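Local coordinates for ABC transporter periplasmic-binding protein YtfQ (Mycobacterium smegmatis, PDB 6HBD) that binds furanose sugars such as beta-D-galactofuranose as the solute-binding component of an ABC transporter, probably delivering them for uptake, at residues L18-A23 and V74-F79; A65-I70 and D88-E93. All coordinates share one frame; numbering follows the deposited sequence.

Interaction 1. Residues L18-A23 and V74-F79; sequences LTLGFA and VDVIAF
Gly21 and Ala78 join two neighbouring parallel strands, 19-23 and 76-79, inside the mixed, mostly parallel sheet of one lobe of a type I periplasmic binding protein, a Rossmann-like alpha/beta fold. Packing is tightest at their C-terminal halves. Ala78 N donates its N-H to Gly21 O at 3.0 Å, almost straight on to the carbonyl, and Ala78 O in turn receives Ala23 N at 3.0 Å, so one residue is held from both its amide and its carbonyl. Small residues suit this place. Gly21 presents no side chain to the face where the ring of Phe69, from helix 59-72, lies against the sheet, while the single methyl of Ala78 lets the Phe22 ring settle close, CD1 to CB at 3.6 Å. Phe22 brings its ring to the partner strand because chi1 (-163°) sets CG opposite the backbone N, and the CA of Phe79 stands over one ring face in a CH-pi contact. Phe79 turns its ring away from strand 19-23 to meet Trp87.

Toward the other end, Gly21 N donates to Val76 O at 3.2 Å, in the carbonyl plane. The N-terminal end is looser and partly exposed. Thr19 O takes two amides: that of Asp75 at 3.2 Å, and that of Val76 in a weak bond at 3.4 Å. Asp75, just before strand 76-79, supplies an acceptor for Thr19 N. Leu18 lays CD1 alongside Asp75 CB, and Thr19 sets CG2 against Val74 CG1. Across the end of the ladder, Thr19 N reaches Asp75 OD2 at 2.9 Å, meeting the oxygen on its anti side, 28° out of the carboxylate plane.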
loop_
_atom_site.group_PDB
_atom_site.type_symbol
_atom_site.label_atom_id
_atom_site.label_comp_id
_atom_site.label_asym_id
_atom_site.label_seq_id
_atom_site.Cartn_x
_atom_site.Cartn_y
_atom_site.Cartn_z
ATOM N N LEU A 18 25.755 -0.279 12.276
ATOM C CA LEU A 18 24.540 0.559 12.291
ATOM C C LEU A 18 23.364 -0.157 12.966
ATOM O O LEU A 18 23.095 -1.320 12.662
ATOM C CB LEU A 18 24.125 0.963 10.871
ATOM C CG LEU A 18 22.875 1.835 10.762
ATOM C CD1 LEU A 18 23.142 3.228 11.260
ATOM C CD2 LEU A 18 22.410 1.926 9.339
ATOM N N THR A 19 22.675 0.541 13.882
ATOM C CA THR A 19 21.527 -0.003 14.608
ATOM C C THR A 19 20.282 0.699 14.083
ATOM O O THR A 19 20.219 1.929 14.101
ATOM C CB THR A 19 21.703 0.170 16.122
ATOM O OG1 THR A 19 23.008 -0.290 16.512
ATOM C CG2 THR A 19 20.618 -0.553 16.908
ATOM N N LEU A 20 19.315 -0.081 13.579
ATOM C CA LEU A 20 18.076 0.429 12.991
ATOM C C LEU A 20 16.902 -0.113 13.777
ATOM O O LEU A 20 16.911 -1.277 14.162
ATOM C CB LEU A 20 18.001 -0.060 11.528
ATOM C CG LEU A 20 16.952 0.530 10.557
ATOM C CD1 LEU A 20 15.680 -0.276 10.539
ATOM C CD2 LEU A 20 16.701 1.990 10.791
ATOM N N GLY A 21 15.925 0.736 14.059
ATOM C CA GLY A 21 14.694 0.339 14.727
ATOM C C GLY A 21 13.547 0.516 13.753
ATOM O O GLY A 21 13.341 1.633 13.262
ATOM N N PHE A 22 12.844 -0.572 13.392
ATOM C CA PHE A 22 11.723 -0.476 12.459
ATOM C C PHE A 22 10.434 -0.794 13.176
ATOM O O PHE A 22 10.347 -1.853 13.793
ATOM C CB PHE A 22 11.880 -1.388 11.238
ATOM C CG PHE A 22 10.948 -0.952 10.128
ATOM C CD1 PHE A 22 11.293 0.088 9.284
ATOM C CD2 PHE A 22 9.668 -1.475 10.028
ATOM C CE1 PHE A 22 10.410 0.543 8.315
ATOM C CE2 PHE A 22 8.779 -0.999 9.069
ATOM C CZ PHE A 22 9.157 0.005 8.221
ATOM N N ALA A 23 9.426 0.100 13.079
ATOM C CA ALA A 23 8.119 -0.118 13.701
ATOM C C ALA A 23 7.038 -0.397 12.637
ATOM O O ALA A 23 6.442 0.529 12.072
ATOM C CB ALA A 23 7.741 1.064 14.579
ATOM N N VAL A 74 19.179 3.827 19.594
ATOM C CA VAL A 74 19.424 3.391 18.211
ATOM C C VAL A 74 20.010 4.549 17.403
ATOM O O VAL A 74 19.956 5.694 17.845
ATOM C CB VAL A 74 18.189 2.733 17.526
ATOM C CG1 VAL A 74 17.584 1.635 18.395
ATOM C CG2 VAL A 74 17.135 3.750 17.135
ATOM N N ASP A 75 20.595 4.246 16.247
ATOM C CA ASP A 75 21.230 5.252 15.395
ATOM C C ASP A 75 20.218 5.929 14.452
ATOM O O ASP A 75 20.341 7.124 14.203
ATOM C CB ASP A 75 22.409 4.633 14.614
ATOM C CG ASP A 75 23.446 3.958 15.504
ATOM O OD1 ASP A 75 23.792 4.537 16.565
ATOM O OD2 ASP A 75 23.902 2.845 15.149
ATOM N N VAL A 76 19.251 5.169 13.901
ATOM C CA VAL A 76 18.188 5.689 13.022
ATOM C C VAL A 76 16.902 4.934 13.344
ATOM O O VAL A 76 16.962 3.778 13.763
ATOM C CB VAL A 76 18.553 5.552 11.513
ATOM C CG1 VAL A 76 17.381 5.946 10.609
ATOM C CG2 VAL A 76 19.785 6.372 11.163
ATOM N N ILE A 77 15.742 5.589 13.152
ATOM C CA ILE A 77 14.411 4.979 13.322
ATOM C C ILE A 77 13.640 5.104 12.005
ATOM O O ILE A 77 13.771 6.096 11.285
ATOM C CB ILE A 77 13.607 5.581 14.522
ATOM C CG1 ILE A 77 14.237 5.129 15.855
ATOM C CG2 ILE A 77 12.122 5.165 14.472
ATOM C CD1 ILE A 77 13.812 5.908 17.112
ATOM N N ALA A 78 12.854 4.081 11.688
ATOM C CA ALA A 78 12.009 4.085 10.509
ATOM C C ALA A 78 10.739 3.355 10.848
ATOM O O ALA A 78 10.748 2.482 11.715
ATOM C CB ALA A 78 12.720 3.419 9.349
ATOM N N PHE A 79 9.629 3.761 10.231
ATOM C CA PHE A 79 8.334 3.137 10.482
ATOM C C PHE A 79 7.382 3.435 9.345
ATOM O O PHE A 79 7.697 4.242 8.468
ATOM C CB PHE A 79 7.745 3.613 11.832
ATOM C CG PHE A 79 7.267 5.046 11.897
ATOM C CD1 PHE A 79 8.172 6.095 11.962
ATOM C CD2 PHE A 79 5.912 5.343 11.933
ATOM C CE1 PHE A 79 7.732 7.414 11.983
ATOM C CE2 PHE A 79 5.473 6.665 11.957
ATOM C CZ PHE A 79 6.387 7.691 11.986
#

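Interaction 2. Residues A65-I70 and D88-E93; sequences AIRSFI and DAVLQE. With ZN (zinc ion), chain E.
Val90 sits at the heart of this contact with Ile66 and Arg67 between neighbouring, nearly parallel helices (axes 14° apart and 10.1 Å at closest), which are successive helices of the alpha/beta fold joined through strand 76-79. Its CG1 methyl touches Ile66 CG2 at 3.9 Å and also lies against the aliphatic part of Arg67, 3.8 Å from Arg67 CG. Valine is short and apolar, so this one methyl can meet both partners at such a helix spacing. Arg67, extended from CG to NE, crosses Val90 at about a right angle and is long enough to bring its guanidinium to Glu93, whose chain bends at chi2 (142°) to face it. In the salt bridge, Arg67 NE donates to the syn lone pair of Glu93 OE1 at 2.9 Å, nearly straight at 171° and within the guanidinium plane. One turn on, Ile70 pushes CD1 against Glu93 CB at 3.9 Å.

Farther out, Ile66 and Ile70 also rest on Thr94, and Ile66 touches Phe79 of strand 76-79 as well. At the far side of helix 88-97, a zinc ion has Asp112 as one protein ligand and is bound by Asp88 OD1 at 1.9 Å.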
loop_
_atom_site.group_PDB
_atom_site.type_symbol
_atom_site.label_atom_id
_atom_site.label_comp_id
_atom_site.label_asym_id
_atom_site.label_seq_id
_atom_site.Cartn_x
_atom_site.Cartn_y
_atom_site.Cartn_z
ATOM N N ALA A 65 6.644 1.668 20.492
ATOM C CA ALA A 65 7.835 1.089 19.882
ATOM C C ALA A 65 8.846 2.171 19.541
ATOM O O ALA A 65 10.036 1.963 19.763
ATOM C CB ALA A 65 7.461 0.305 18.636
ATOM N N ILE A 66 8.386 3.333 19.032
ATOM C CA ILE A 66 9.281 4.451 18.690
ATOM C C ILE A 66 9.940 4.999 19.963
ATOM O O ILE A 66 11.156 5.227 19.966
ATOM C CB ILE A 66 8.540 5.542 17.858
ATOM C CG1 ILE A 66 8.206 5.008 16.451
ATOM C CG2 ILE A 66 9.387 6.822 17.739
ATOM C CD1 ILE A 66 7.038 5.636 15.805
ATOM N N ARG A 67 9.132 5.168 21.041
ATOM C CA ARG A 67 9.602 5.621 22.364
ATOM C C ARG A 67 10.612 4.633 22.966
ATOM O O ARG A 67 11.571 5.062 23.613
ATOM C CB ARG A 67 8.424 5.849 23.336
ATOM C CG ARG A 67 7.832 7.259 23.243
ATOM C CD ARG A 67 6.364 7.317 23.625
ATOM N NE ARG A 67 5.822 8.673 23.518
ATOM C CZ ARG A 67 4.553 9.006 23.749
ATOM N NH1 ARG A 67 3.667 8.081 24.109
ATOM N NH2 ARG A 67 4.157 10.271 23.622
ATOM N N SER A 68 10.399 3.322 22.738
ATOM C CA SER A 68 11.314 2.260 23.162
ATOM C C SER A 68 12.658 2.324 22.402
ATOM O O SER A 68 13.705 2.092 23.008
ATOM C CB SER A 68 10.673 0.889 22.984
ATOM O OG SER A 68 11.636 -0.138 23.150
ATOM N N PHE A 69 12.638 2.651 21.100
ATOM C CA PHE A 69 13.878 2.756 20.310
ATOM C C PHE A 69 14.782 3.892 20.790
ATOM O O PHE A 69 16.009 3.753 20.738
ATOM C CB PHE A 69 13.581 2.926 18.802
ATOM C CG PHE A 69 12.863 1.799 18.088
ATOM C CD1 PHE A 69 12.981 0.481 18.523
ATOM C CD2 PHE A 69 12.121 2.045 16.943
ATOM C CE1 PHE A 69 12.321 -0.546 17.864
ATOM C CE2 PHE A 69 11.469 1.011 16.282
ATOM C CZ PHE A 69 11.575 -0.277 16.745
ATOM N N ILE A 70 14.184 4.997 21.288
ATOM C CA ILE A 70 14.946 6.140 21.805
ATOM C C ILE A 70 15.678 5.695 23.086
ATOM O O ILE A 70 16.897 5.857 23.182
ATOM C CB ILE A 70 14.044 7.393 22.034
ATOM C CG1 ILE A 70 13.371 7.859 20.718
ATOM C CG2 ILE A 70 14.861 8.547 22.630
ATOM C CD1 ILE A 70 12.109 8.661 20.900
ATOM N N ASP A 88 3.050 13.931 16.396
ATOM C CA ASP A 88 3.660 15.170 16.883
ATOM C C ASP A 88 4.721 14.995 17.951
ATOM O O ASP A 88 5.877 15.393 17.745
ATOM C CB ASP A 88 2.582 16.121 17.426
ATOM C CG ASP A 88 3.198 17.374 18.013
ATOM O OD1 ASP A 88 3.934 18.072 17.276
ATOM O OD2 ASP A 88 2.963 17.648 19.218
ATOM N N ALA A 89 4.296 14.452 19.103
ATOM C CA ALA A 89 5.128 14.263 20.285
ATOM C C ALA A 89 6.252 13.265 20.050
ATOM O O ALA A 89 7.410 13.577 20.358
ATOM C CB ALA A 89 4.274 13.812 21.464
ATOM N N VAL A 90 5.922 12.076 19.500
ATOM C CA VAL A 90 6.957 11.067 19.236
ATOM C C VAL A 90 7.969 11.595 18.285
ATOM O O VAL A 90 9.136 11.310 18.493
ATOM C CB VAL A 90 6.521 9.646 18.797
ATOM C CG1 VAL A 90 6.713 8.644 19.925
ATOM C CG2 VAL A 90 5.111 9.592 18.232
ATOM N N LEU A 91 7.571 12.342 17.237
ATOM C CA LEU A 91 8.574 12.863 16.325
ATOM C C LEU A 91 9.409 13.960 16.959
ATOM O O LEU A 91 10.602 14.047 16.652
ATOM C CB LEU A 91 7.961 13.306 15.000
ATOM C CG LEU A 91 7.492 12.169 14.094
ATOM C CD1 LEU A 91 6.573 12.670 13.020
ATOM C CD2 LEU A 91 8.668 11.450 13.453
ATOM N N GLN A 92 8.837 14.737 17.894
ATOM C CA GLN A 92 9.627 15.742 18.610
ATOM C C GLN A 92 10.589 15.059 19.607
ATOM O O GLN A 92 11.730 15.482 19.707
ATOM C CB GLN A 92 8.738 16.811 19.266
ATOM C CG GLN A 92 8.284 17.872 18.262
ATOM C CD GLN A 92 9.329 18.930 17.956
ATOM O OE1 GLN A 92 9.979 19.463 18.859
ATOM N NE2 GLN A 92 9.513 19.285 16.679
ATOM N N GLU A 93 10.174 13.956 20.255
ATOM C CA GLU A 93 11.064 13.178 21.136
ATOM C C GLU A 93 12.296 12.659 20.337
ATOM O O GLU A 93 13.426 12.726 20.832
ATOM C CB GLU A 93 10.300 12.002 21.806
ATOM C CG GLU A 93 9.377 12.449 22.943
ATOM C CD GLU A 93 8.022 11.770 23.111
ATOM O OE1 GLU A 93 7.886 10.591 22.709
ATOM O OE2 GLU A 93 7.102 12.410 23.677
HETATM ZN ZN ZN E . 4.616 19.807 17.503
#

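How the interactions relate
Interactions 1 and 2 are adjoining layers of one lobe, their centres 11 Å apart, and their segments alternate along the chain: helix 59-72 leads into strand 76-79, which leads into helix 88-97. Phe69 is the main joint. Gly21 C lies well off the plane of its ring, just beyond the rim and 3.3 Å from CE2, while Phe69 CB meets Ile77 CD1 at 3.4 Å. With no side chain on Gly21, the ring can lie directly against its backbone, and Ile77 packs beside it. The sugar lies beyond the C-terminal end of the strands: the Phe22 side chain is about 10 Å from the bound beta-D-galactofuranose. Asp88 and its zinc belong instead to the outer side of the helical layer.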